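PDB 7P18: 3-oxosteroid 1-dehydrogenase from Sterolibacterium denitrificans, which probably catalyses the FAD-dependent 1,2-dehydrogenation of 3-oxosteroids to 3-oxo-delta1-steroids, passing the electrons to an acceptor. Local coordinates for residues T7-V12 / G30-V35. Residues are numbered along the deposited sequence; the frame is centred on the assembly and turned at random.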
loop_
_atom_site.group_PDB
_atom_site.type_symbol
_atom_site.label_atom_id
_atom_site.label_comp_id
_atom_site.label_asym_id
_atom_site.label_seq_id
_atom_site.Cartn_x
_atom_site.Cartn_y
_atom_site.Cartn_z
ATOM N N THR A 7 3.149 -16.623 -29.086
ATOM C CA THR A 7 2.327 -15.485 -29.562
ATOM C C THR A 7 0.997 -15.470 -28.827
ATOM O O THR A 7 0.307 -16.518 -28.795
ATOM C CB THR A 7 2.109 -15.532 -31.076
ATOM O OG1 THR A 7 3.397 -15.662 -31.668
ATOM C CG2 THR A 7 1.458 -14.274 -31.597
ATOM N N TYR A 8 0.669 -14.308 -28.257
ATOM C CA TYR A 8 -0.626 -14.040 -27.589
ATOM C C TYR A 8 -1.147 -12.696 -28.098
ATOM O O TYR A 8 -0.359 -11.894 -28.625
ATOM C CB TYR A 8 -0.428 -14.063 -26.067
ATOM C CG TYR A 8 0.168 -15.340 -25.523
ATOM C CD1 TYR A 8 1.535 -15.566 -25.542
ATOM C CD2 TYR A 8 -0.641 -16.330 -24.994
ATOM C CE1 TYR A 8 2.080 -16.741 -25.048
ATOM C CE2 TYR A 8 -0.112 -17.502 -24.484
ATOM C CZ TYR A 8 1.254 -17.711 -24.520
ATOM O OH TYR A 8 1.770 -18.864 -24.011
ATOM N N ASP A 9 -2.437 -12.438 -27.906
ATOM C CA ASP A 9 -3.005 -11.083 -28.155
ATOM C C ASP A 9 -2.356 -10.108 -27.167
ATOM O O ASP A 9 -1.818 -9.053 -27.598
ATOM C CB ASP A 9 -4.530 -11.126 -28.058
ATOM C CG ASP A 9 -5.161 -11.939 -29.181
ATOM O OD1 ASP A 9 -4.515 -12.014 -30.233
ATOM O OD2 ASP A 9 -6.262 -12.466 -28.973
ATOM N N VAL A 10 -2.331 -10.502 -25.897
ATOM C CA VAL A 10 -1.906 -9.603 -24.782
ATOM C C VAL A 10 -0.857 -10.327 -23.917
ATOM O O VAL A 10 -1.132 -11.450 -23.457
ATOM C CB VAL A 10 -3.135 -9.172 -23.960
ATOM C CG1 VAL A 10 -2.729 -8.336 -22.765
ATOM C CG2 VAL A 10 -4.143 -8.411 -24.818
ATOM N N ILE A 11 0.288 -9.687 -23.699
ATOM C CA ILE A 11 1.230 -10.147 -22.658
ATOM C C ILE A 11 1.246 -9.120 -21.520
ATOM O O ILE A 11 1.528 -7.945 -21.770
ATOM C CB ILE A 11 2.623 -10.419 -23.239
ATOM C CG1 ILE A 11 2.551 -11.346 -24.450
ATOM C CG2 ILE A 11 3.496 -10.997 -22.137
ATOM C CD1 ILE A 11 3.837 -11.431 -25.202
ATOM N N VAL A 12 0.971 -9.588 -20.304
ATOM C CA VAL A 12 0.961 -8.756 -19.063
ATOM C C VAL A 12 2.247 -9.043 -18.301
ATOM O O VAL A 12 2.480 -10.216 -17.967
ATOM C CB VAL A 12 -0.272 -9.068 -18.216
ATOM C CG1 VAL A 12 -0.278 -8.288 -16.927
ATOM C CG2 VAL A 12 -1.570 -8.827 -19.005
ATOM N N GLY A 30 -12.312 -11.570 -24.924
ATOM C CA GLY A 30 -12.056 -12.500 -26.042
ATOM C C GLY A 30 -10.609 -12.489 -26.497
ATOM O O GLY A 30 -10.350 -13.015 -27.580
ATOM N N LEU A 31 -9.683 -11.908 -25.719
ATOM C CA LEU A 31 -8.250 -11.865 -26.090
ATOM C C LEU A 31 -7.520 -13.020 -25.406
ATOM O O LEU A 31 -7.831 -13.314 -24.216
ATOM C CB LEU A 31 -7.617 -10.533 -25.650
ATOM C CG LEU A 31 -8.279 -9.280 -26.220
ATOM C CD1 LEU A 31 -8.022 -8.060 -25.337
ATOM C CD2 LEU A 31 -7.804 -9.035 -27.645
ATOM N N SER A 32 -6.532 -13.576 -26.108
ATOM C CA SER A 32 -5.557 -14.552 -25.566
ATOM C C SER A 32 -4.532 -13.775 -24.723
ATOM O O SER A 32 -3.986 -12.757 -25.204
ATOM C CB SER A 32 -4.908 -15.396 -26.667
ATOM O OG SER A 32 -4.004 -14.650 -27.465
ATOM N N VAL A 33 -4.309 -14.247 -23.501
ATOM C CA VAL A 33 -3.457 -13.552 -22.496
ATOM C C VAL A 33 -2.360 -14.494 -21.988
ATOM O O VAL A 33 -2.670 -15.664 -21.707
ATOM C CB VAL A 33 -4.312 -12.996 -21.348
ATOM C CG1 VAL A 33 -3.479 -12.198 -20.367
ATOM C CG2 VAL A 33 -5.437 -12.117 -21.886
ATOM N N LEU A 34 -1.153 -13.953 -21.825
ATOM C CA LEU A 34 -0.095 -14.550 -20.968
ATOM C C LEU A 34 0.309 -13.545 -19.884
ATOM O O LEU A 34 0.528 -12.359 -20.219
ATOM C CB LEU A 34 1.107 -14.887 -21.843
ATOM C CG LEU A 34 2.367 -15.327 -21.096
ATOM C CD1 LEU A 34 2.163 -16.641 -20.400
ATOM C CD2 LEU A 34 3.576 -15.378 -22.025
ATOM N N VAL A 35 0.453 -14.023 -18.649
ATOM C CA VAL A 35 1.073 -13.240 -17.536
ATOM C C VAL A 35 2.480 -13.788 -17.260
ATOM O O VAL A 35 2.595 -15.012 -17.111
ATOM C CB VAL A 35 0.203 -13.275 -16.280
ATOM C CG1 VAL A 35 0.798 -12.389 -15.177
ATOM C CG2 VAL A 35 -1.228 -12.858 -16.612
HETATM O O HOH W 1 -8.586 -12.360 -29.974
#
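The ring of Y8 lies flat over L34, whose CB sits 3.6 Å from the ring centroid and only 3° off its normal, a CH-pi contact on that face; ring atom CE1 also touches L34 CD2. L34 CG stands anti to its backbone N (chi1 172°), which brings CD2 within 3.6 Å of Y8 CE1. With an alanine in place of Y8, the ring over L34 CB would be gone and a gap would probably open beside L34. At the corner around D9 a reciprocal pair forms, in which D9 N donates to S32 OG at 2.7 Å. In return S32 N donates to D9 OD2, approaching on the anti side, 35° out of the carboxylate plane, while OD1 makes a salt bridge to R263. The pair illustrates how serine and aspartate side chains can take up backbone N-H groups where a chain turns, before regular parallel pairing begins. That pairing follows, with V10 N bonded to S32 O, L34 N to V10 O and V12 N to L34 O. This is the first beta-alpha-beta crossover of a Rossmann-type FAD-binding domain: V12, V33 and V35 pack against helix 17-28, L34 touches strand 256-262, and strand 10-13 lies between strands 33-36 and 265-268.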